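Local structure of putative acetoin utilization protein, acetoin dehydrogenase (Thermus thermophilus, 5AWE) at residues 31-43 against 106-120. The protein is of unknown function but pairs two CBS domains with an ACT domain, consistent with a regulatory role that involves sensing small ligands. Numbering follows the deposited sequence.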
ATOM      1  N   GLY A  31      -3.428 -11.937 -19.799  1.00 56.27           N
ATOM      2  CA  GLY A  31      -2.953 -11.036 -20.835  1.00 54.88           C
ATOM      3  C   GLY A  31      -3.965 -10.028 -21.345  1.00 54.06           C
ATOM      4  O   GLY A  31      -3.690  -9.312 -22.306  1.00 54.07           O
ATOM      5  N   PHE A  32      -5.132  -9.967 -20.706  1.00 53.17           N
ATOM      6  CA  PHE A  32      -6.177  -9.023 -21.100  1.00 51.38           C
ATOM      7  C   PHE A  32      -6.104  -7.740 -20.276  1.00 49.57           C
ATOM      8  O   PHE A  32      -5.232  -7.594 -19.416  1.00 49.48           O
ATOM      9  CB  PHE A  32      -7.558  -9.672 -20.950  1.00 52.32           C
ATOM     10  CG  PHE A  32      -7.868 -10.702 -22.013  1.00 56.67           C
ATOM     11  CD1 PHE A  32      -6.893 -11.598 -22.449  1.00 53.82           C
ATOM     12  CD2 PHE A  32      -9.141 -10.773 -22.582  1.00 59.14           C
ATOM     13  CE1 PHE A  32      -7.178 -12.543 -23.433  1.00 57.40           C
ATOM     14  CE2 PHE A  32      -9.439 -11.717 -23.571  1.00 56.72           C
ATOM     15  CZ  PHE A  32      -8.456 -12.602 -23.997  1.00 58.05           C
ATOM     16  N   ARG A  33      -7.013  -6.807 -20.548  1.00 47.43           N
ATOM     17  CA  ARG A  33      -6.944  -5.479 -19.946  1.00 43.65           C
ATOM     18  C   ARG A  33      -8.337  -4.962 -19.602  1.00 40.70           C
ATOM     19  O   ARG A  33      -8.495  -4.013 -18.840  1.00 39.56           O
ATOM     20  CB  ARG A  33      -6.249  -4.515 -20.907  1.00 46.25           C
ATOM     21  CG  ARG A  33      -5.504  -3.375 -20.236  1.00 54.93           C
ATOM     22  CD  ARG A  33      -4.336  -2.918 -21.103  1.00 58.22           C
ATOM     23  NE  ARG A  33      -3.487  -4.046 -21.481  1.00 69.20           N
ATOM     24  CZ  ARG A  33      -2.456  -3.968 -22.319  1.00 75.35           C
ATOM     25  NH1 ARG A  33      -2.134  -2.808 -22.879  1.00 76.46           N
ATOM     26  NH2 ARG A  33      -1.745  -5.054 -22.600  1.00 76.44           N
ATOM     27  N   ARG A  34      -9.354  -5.582 -20.178  1.00 37.82           N
ATOM     28  CA  ARG A  34     -10.710  -5.296 -19.760  1.00 35.24           C
ATOM     29  C   ARG A  34     -11.459  -6.593 -19.493  1.00 33.25           C
ATOM     30  O   ARG A  34     -11.123  -7.645 -20.028  1.00 32.41           O
ATOM     31  CB  ARG A  34     -11.426  -4.460 -20.822  1.00 35.55           C
ATOM     32  CG  ARG A  34     -11.443  -5.084 -22.184  1.00 39.58           C
ATOM     33  CD  ARG A  34     -11.393  -4.021 -23.261  1.00 46.97           C
ATOM     34  NE  ARG A  34     -10.067  -3.421 -23.397  1.00 45.69           N
ATOM     35  CZ  ARG A  34      -9.821  -2.124 -23.254  1.00 47.34           C
ATOM     36  NH1 ARG A  34     -10.809  -1.283 -22.962  1.00 44.30           N
ATOM     37  NH2 ARG A  34      -8.590  -1.660 -23.422  1.00 46.08           N
ATOM     38  N   LEU A  35     -12.471  -6.511 -18.644  1.00 31.80           N
ATOM     39  CA  LEU A  35     -13.118  -7.704 -18.131  1.00 30.45           C
ATOM     40  C   LEU A  35     -14.630  -7.515 -18.112  1.00 28.26           C
ATOM     41  O   LEU A  35     -15.169  -6.832 -17.239  1.00 28.61           O
ATOM     42  CB  LEU A  35     -12.608  -7.983 -16.716  1.00 35.05           C
ATOM     43  CG  LEU A  35     -12.088  -9.375 -16.347  1.00 41.71           C
ATOM     44  CD1 LEU A  35     -11.483 -10.070 -17.557  1.00 45.89           C
ATOM     45  CD2 LEU A  35     -11.051  -9.223 -15.241  1.00 42.61           C
ATOM     46  N   PRO A  36     -15.335  -8.098 -19.090  1.00 26.29           N
ATOM     47  CA  PRO A  36     -16.791  -7.934 -19.086  1.00 26.13           C
ATOM     48  C   PRO A  36     -17.316  -8.638 -17.842  1.00 25.73           C
ATOM     49  O   PRO A  36     -16.695  -9.587 -17.377  1.00 24.89           O
ATOM     50  CB  PRO A  36     -17.239  -8.612 -20.382  1.00 25.39           C
ATOM     51  CG  PRO A  36     -16.130  -9.563 -20.718  1.00 26.24           C
ATOM     52  CD  PRO A  36     -14.866  -8.944 -20.201  1.00 25.74           C
ATOM     53  N   VAL A  37     -18.430  -8.162 -17.294  1.00 25.11           N
ATOM     54  CA  VAL A  37     -18.971  -8.735 -16.069  1.00 25.70           C
ATOM     55  C   VAL A  37     -20.317  -9.424 -16.303  1.00 26.67           C
ATOM     56  O   VAL A  37     -21.306  -8.770 -16.634  1.00 25.99           O
ATOM     57  CB  VAL A  37     -19.147  -7.653 -14.984  1.00 24.62           C
ATOM     58  CG1 VAL A  37     -19.615  -8.297 -13.675  1.00 27.98           C
ATOM     59  CG2 VAL A  37     -17.828  -6.919 -14.763  1.00 25.33           C
HETATM   60  N   MSE A  38     -20.340 -10.742 -16.119  1.00 28.45           N
HETATM   61  CA  MSE A  38     -21.552 -11.552 -16.310  1.00 30.48           C
HETATM   62  C   MSE A  38     -22.326 -11.806 -15.013  1.00 30.57           C
HETATM   63  O   MSE A  38     -21.743 -12.057 -13.961  1.00 29.49           O
HETATM   64  CB  MSE A  38     -21.203 -12.912 -16.936  1.00 34.17           C
HETATM   65  CG  MSE A  38     -20.492 -12.829 -18.280  1.00 42.33           C
HETATM   66 SE   MSE A  38     -21.456 -11.933 -19.482  1.00 68.74          SE
HETATM   67  CE  MSE A  38     -22.780 -13.136 -19.854  1.00 28.41           C
ATOM     68  N   GLU A  39     -23.647 -11.749 -15.107  1.00 31.40           N
ATOM     69  CA  GLU A  39     -24.516 -12.161 -14.015  1.00 33.49           C
ATOM     70  C   GLU A  39     -25.849 -12.648 -14.587  1.00 34.33           C
ATOM     71  O   GLU A  39     -26.398 -12.042 -15.510  1.00 33.80           O
ATOM     72  CB  GLU A  39     -24.758 -10.989 -13.064  1.00 35.18           C
ATOM     73  CG  GLU A  39     -25.533 -11.362 -11.808  1.00 41.48           C
ATOM     74  CD  GLU A  39     -25.697 -10.190 -10.857  1.00 46.55           C
ATOM     75  OE1 GLU A  39     -26.075  -9.095 -11.329  1.00 48.68           O
ATOM     76  OE2 GLU A  39     -25.445 -10.364  -9.643  1.00 44.45           O
ATOM     77  N   GLY A  40     -26.369 -13.739 -14.038  1.00 33.94           N
ATOM     78  CA  GLY A  40     -27.615 -14.275 -14.549  1.00 34.60           C
ATOM     79  C   GLY A  40     -27.489 -14.610 -16.023  1.00 35.02           C
ATOM     80  O   GLY A  40     -28.483 -14.673 -16.746  1.00 33.73           O
ATOM     81  N   GLY A  41     -26.256 -14.817 -16.471  1.00 35.20           N
ATOM     82  CA  GLY A  41     -26.021 -15.117 -17.872  1.00 35.88           C
ATOM     83  C   GLY A  41     -26.209 -13.911 -18.777  1.00 35.78           C
ATOM     84  O   GLY A  41     -26.297 -14.053 -19.996  1.00 37.39           O
ATOM     85  N   ARG A  42     -26.279 -12.723 -18.194  1.00 34.46           N
ATOM     86  CA  ARG A  42     -26.331 -11.514 -18.997  1.00 34.10           C
ATOM     87  C   ARG A  42     -25.179 -10.556 -18.664  1.00 31.97           C
ATOM     88  O   ARG A  42     -24.604 -10.613 -17.579  1.00 30.36           O
ATOM     89  CB  ARG A  42     -27.684 -10.820 -18.810  1.00 38.81           C
ATOM     90  CG  ARG A  42     -27.789  -9.935 -17.585  1.00 47.55           C
ATOM     91  CD  ARG A  42     -29.063  -9.114 -17.657  1.00 59.67           C
ATOM     92  NE  ARG A  42     -29.364  -8.737 -19.036  1.00 67.66           N
ATOM     93  CZ  ARG A  42     -30.404  -7.996 -19.407  1.00 71.19           C
ATOM     94  NH1 ARG A  42     -30.584  -7.710 -20.692  1.00 71.87           N
ATOM     95  NH2 ARG A  42     -31.260  -7.541 -18.498  1.00 69.79           N
ATOM     96  N   LEU A  43     -24.839  -9.691 -19.614  1.00 30.12           N
ATOM     97  CA  LEU A  43     -23.774  -8.715 -19.427  1.00 28.04           C
ATOM     98  C   LEU A  43     -24.277  -7.558 -18.572  1.00 27.14           C
ATOM     99  O   LEU A  43     -25.197  -6.851 -18.968  1.00 26.60           O
ATOM    100  CB  LEU A  43     -23.318  -8.186 -20.787  1.00 29.42           C
ATOM    101  CG  LEU A  43     -22.083  -7.283 -20.816  1.00 31.86           C
ATOM    102  CD1 LEU A  43     -20.862  -8.062 -20.348  1.00 29.27           C
ATOM    103  CD2 LEU A  43     -21.871  -6.773 -22.230  1.00 33.24           C
ATOM    104  N   ILE A 106     -12.823   4.680 -25.660  1.00 46.01           N
ATOM    105  CA  ILE A 106     -12.565   3.329 -25.168  1.00 45.73           C
ATOM    106  C   ILE A 106     -11.547   2.568 -26.020  1.00 44.83           C
ATOM    107  O   ILE A 106     -11.389   2.840 -27.209  1.00 44.89           O
ATOM    108  CB  ILE A 106     -13.853   2.511 -25.149  1.00 48.35           C
ATOM    109  CG1 ILE A 106     -14.986   3.336 -24.545  1.00 51.32           C
ATOM    110  CG2 ILE A 106     -13.645   1.251 -24.339  1.00 52.64           C
ATOM    111  CD1 ILE A 106     -16.348   2.845 -24.945  1.00 56.60           C
ATOM    112  N   GLY A 107     -10.867   1.601 -25.409  1.00 43.31           N
ATOM    113  CA  GLY A 107      -9.897   0.808 -26.143  1.00 41.49           C
ATOM    114  C   GLY A 107     -10.370  -0.606 -26.427  1.00 41.08           C
ATOM    115  O   GLY A 107      -9.666  -1.389 -27.066  1.00 40.88           O
ATOM    116  N   GLY A 108     -11.563  -0.939 -25.949  1.00 39.51           N
ATOM    117  CA  GLY A 108     -12.037  -2.304 -26.053  1.00 38.31           C
ATOM    118  C   GLY A 108     -13.549  -2.366 -26.051  1.00 38.21           C
ATOM    119  O   GLY A 108     -14.216  -1.432 -25.603  1.00 39.06           O
ATOM    120  N   LEU A 109     -14.096  -3.471 -26.546  1.00 36.29           N
ATOM    121  CA  LEU A 109     -15.522  -3.541 -26.820  1.00 33.50           C
ATOM    122  C   LEU A 109     -16.033  -4.977 -26.752  1.00 32.85           C
ATOM    123  O   LEU A 109     -15.583  -5.846 -27.504  1.00 31.97           O
ATOM    124  CB  LEU A 109     -15.785  -2.986 -28.221  1.00 35.57           C
ATOM    125  CG  LEU A 109     -16.770  -1.844 -28.473  1.00 37.41           C
ATOM    126  CD1 LEU A 109     -16.610  -0.747 -27.429  1.00 32.92           C
ATOM    127  CD2 LEU A 109     -16.508  -1.296 -29.880  1.00 29.05           C
ATOM    128  N   PRO A 110     -16.963  -5.253 -25.834  1.00 31.91           N
ATOM    129  CA  PRO A 110     -17.478  -6.622 -25.763  1.00 32.68           C
ATOM    130  C   PRO A 110     -18.238  -6.902 -27.064  1.00 32.39           C
ATOM    131  O   PRO A 110     -18.936  -6.026 -27.575  1.00 32.57           O
ATOM    132  CB  PRO A 110     -18.407  -6.595 -24.545  1.00 31.46           C
ATOM    133  CG  PRO A 110     -17.912  -5.443 -23.723  1.00 34.75           C
ATOM    134  CD  PRO A 110     -17.433  -4.422 -24.717  1.00 28.57           C
ATOM    135  N   VAL A 111     -18.094  -8.105 -27.607  1.00 32.03           N
ATOM    136  CA  VAL A 111     -18.798  -8.433 -28.834  1.00 32.88           C
ATOM    137  C   VAL A 111     -19.953  -9.362 -28.524  1.00 33.79           C
ATOM    138  O   VAL A 111     -19.807 -10.336 -27.785  1.00 33.57           O
ATOM    139  CB  VAL A 111     -17.869  -9.099 -29.879  1.00 31.18           C
ATOM    140  CG1 VAL A 111     -18.650  -9.392 -31.157  1.00 25.52           C
ATOM    141  CG2 VAL A 111     -16.680  -8.185 -30.178  1.00 23.76           C
HETATM  142  N   MSE A 112     -21.106  -9.041 -29.091  1.00 35.32           N
HETATM  143  CA  MSE A 112     -22.351  -9.700 -28.727  1.00 38.69           C
HETATM  144  C   MSE A 112     -22.996 -10.383 -29.921  1.00 40.12           C
HETATM  145  O   MSE A 112     -22.749 -10.023 -31.071  1.00 39.55           O
HETATM  146  CB  MSE A 112     -23.334  -8.677 -28.150  1.00 39.06           C
HETATM  147  CG  MSE A 112     -22.795  -7.903 -26.958  1.00 46.00           C
HETATM  148 SE   MSE A 112     -22.451  -8.995 -25.572  1.00 58.31          SE
HETATM  149  CE  MSE A 112     -24.069  -9.596 -25.234  1.00 42.86           C
ATOM    150  N   GLU A 113     -23.825 -11.378 -29.635  1.00 43.12           N
ATOM    151  CA  GLU A 113     -24.899 -11.761 -30.540  1.00 45.78           C
ATOM    152  C   GLU A 113     -26.224 -11.526 -29.819  1.00 47.42           C
ATOM    153  O   GLU A 113     -26.685 -12.354 -29.027  1.00 47.19           O
ATOM    154  CB  GLU A 113     -24.750 -13.225 -30.947  1.00 46.34           C
ATOM    155  CG  GLU A 113     -23.531 -13.475 -31.817  1.00 48.92           C
ATOM    156  CD  GLU A 113     -23.339 -14.933 -32.144  1.00 50.48           C
ATOM    157  OE1 GLU A 113     -24.265 -15.725 -31.870  1.00 54.08           O
ATOM    158  OE2 GLU A 113     -22.264 -15.289 -32.672  1.00 50.62           O
ATOM    159  N   GLY A 114     -26.824 -10.372 -30.084  1.00 48.80           N
ATOM    160  CA  GLY A 114     -27.956  -9.950 -29.289  1.00 50.22           C
ATOM    161  C   GLY A 114     -27.585  -9.891 -27.820  1.00 51.61           C
ATOM    162  O   GLY A 114     -26.805  -9.039 -27.391  1.00 51.19           O
ATOM    163  N   GLU A 115     -28.148 -10.807 -27.043  1.00 52.66           N
ATOM    164  CA  GLU A 115     -27.957 -10.804 -25.603  1.00 52.83           C
ATOM    165  C   GLU A 115     -26.753 -11.653 -25.197  1.00 51.71           C
ATOM    166  O   GLU A 115     -26.229 -11.502 -24.093  1.00 51.94           O
ATOM    167  CB  GLU A 115     -29.227 -11.317 -24.919  1.00 59.17           C
ATOM    168  CG  GLU A 115     -29.732 -10.442 -23.772  1.00 68.13           C
ATOM    169  CD  GLU A 115     -30.204  -9.062 -24.218  1.00 73.69           C
ATOM    170  OE1 GLU A 115     -30.853  -8.369 -23.399  1.00 75.42           O
ATOM    171  OE2 GLU A 115     -29.928  -8.668 -25.374  1.00 75.35           O
ATOM    172  N   ARG A 116     -26.309 -12.537 -26.087  1.00 49.44           N
ATOM    173  CA  ARG A 116     -25.175 -13.410 -25.785  1.00 47.78           C
ATOM    174  C   ARG A 116     -23.803 -12.767 -26.036  1.00 47.25           C
ATOM    175  O   ARG A 116     -23.667 -11.888 -26.890  1.00 47.49           O
ATOM    176  CB  ARG A 116     -25.282 -14.696 -26.599  1.00 45.82           C
ATOM    177  CG  ARG A 116     -24.292 -15.756 -26.175  1.00 51.68           C
ATOM    178  CD  ARG A 116     -24.075 -16.755 -27.290  1.00 61.56           C
ATOM    179  NE  ARG A 116     -24.367 -18.126 -26.873  1.00 63.64           N
ATOM    180  CZ  ARG A 116     -23.566 -18.863 -26.111  1.00 63.37           C
ATOM    181  NH1 ARG A 116     -22.424 -18.353 -25.673  1.00 64.82           N
ATOM    182  NH2 ARG A 116     -23.896 -20.113 -25.811  1.00 61.95           N
ATOM    183  N   LEU A 117     -22.790 -13.219 -25.297  1.00 45.41           N
ATOM    184  CA  LEU A 117     -21.425 -12.709 -25.440  1.00 42.90           C
ATOM    185  C   LEU A 117     -20.565 -13.717 -26.196  1.00 41.83           C
ATOM    186  O   LEU A 117     -20.454 -14.875 -25.783  1.00 41.67           O
ATOM    187  CB  LEU A 117     -20.812 -12.441 -24.056  1.00 42.64           C
ATOM    188  CG  LEU A 117     -19.338 -12.017 -23.958  1.00 44.12           C
ATOM    189  CD1 LEU A 117     -19.148 -10.645 -24.586  1.00 44.78           C
ATOM    190  CD2 LEU A 117     -18.900 -11.981 -22.500  1.00 41.93           C
ATOM    191  N   VAL A 118     -19.954 -13.276 -27.296  1.00 39.27           N
ATOM    192  CA  VAL A 118     -19.186 -14.175 -28.154  1.00 38.22           C
ATOM    193  C   VAL A 118     -17.698 -13.845 -28.242  1.00 38.01           C
ATOM    194  O   VAL A 118     -16.890 -14.685 -28.642  1.00 38.63           O
ATOM    195  CB  VAL A 118     -19.755 -14.199 -29.583  1.00 39.19           C
ATOM    196  CG1 VAL A 118     -21.181 -14.735 -29.565  1.00 38.48           C
ATOM    197  CG2 VAL A 118     -19.715 -12.801 -30.181  1.00 33.69           C
ATOM    198  N   GLY A 119     -17.329 -12.625 -27.871  1.00 37.18           N
ATOM    199  CA  GLY A 119     -15.922 -12.273 -27.866  1.00 35.60           C
ATOM    200  C   GLY A 119     -15.632 -10.831 -27.494  1.00 34.94           C
ATOM    201  O   GLY A 119     -16.478 -10.117 -26.947  1.00 34.05           O
ATOM    202  N   ILE A 120     -14.415 -10.397 -27.796  1.00 33.58           N
ATOM    203  CA  ILE A 120     -14.015  -9.045 -27.471  1.00 31.46           C
ATOM    204  C   ILE A 120     -13.110  -8.486 -28.572  1.00 30.20           C
ATOM    205  O   ILE A 120     -12.222  -9.178 -29.067  1.00 31.08           O
ATOM    206  CB  ILE A 120     -13.304  -9.037 -26.101  1.00 32.92           C
ATOM    207  CG1 ILE A 120     -13.247  -7.618 -25.547  1.00 34.09           C
ATOM    208  CG2 ILE A 120     -11.915  -9.638 -26.224  1.00 34.55           C
ATOM    209  CD1 ILE A 120     -13.409  -7.583 -24.056  1.00 36.33           C
TER
HETATM  210  O   HOH W   1     -10.187   1.432 -22.296  1.00 33.80           O
HETATM  211  O   HOH W   2     -24.241 -13.875 -22.422  1.00 38.48           O
HETATM  212  O   HOH W   3     -26.247  -9.897 -21.887  1.00 37.30           O
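Leu117 CD2 touches both Pro36 CG (4.1 Å) and SE of selenomethionine Met38 (4.0 Å). The reciprocal contact is made by Leu43, whose CD2 meets SE of selenomethionine Met112 at 4.1 Å and the ring of Pro110. These residues come from equivalent β-hairpins, 34-48 and 108-122, one in each CBS domain, which meet mainly through side chains, with no backbone hydrogen bond between them. Strands 34-39 and 116-120 run antiparallel (168°), their axes 9.5 Å apart. At the hairpins' open ends, away from the turns, Arg34 CG rests 3.7 Å from Ile120 CD1. Bends at chi2 and chi3 (74°) set one face of its guanidinium over the Gly107-Gly108 peptide, off-centre, with Gly108 N 3.1 Å from the guanidinium plane. Arg34 CD lies 3.3 Å from Gly108 CA, closeness that Gly108 allows by lacking a side chain. In the guanidinium plane, a water accepts from both Arg34 NH1 and Gly107 N. Replacing Arg34 by an alanine would probably uncover this peptide, leave Ile120 CD1 without its CG partner and take one donor from the water. The turn end is looser and wetter: Arg42 NH1 reaches Glu115 OE1 at 2.8 Å in an exposed salt bridge, and a water links Leu43 N to Glu115 O. An apolar centre thus joins the CBS pair, flanked by a guanidinium over a peptide and, at the turns, an ion pair with bridging water.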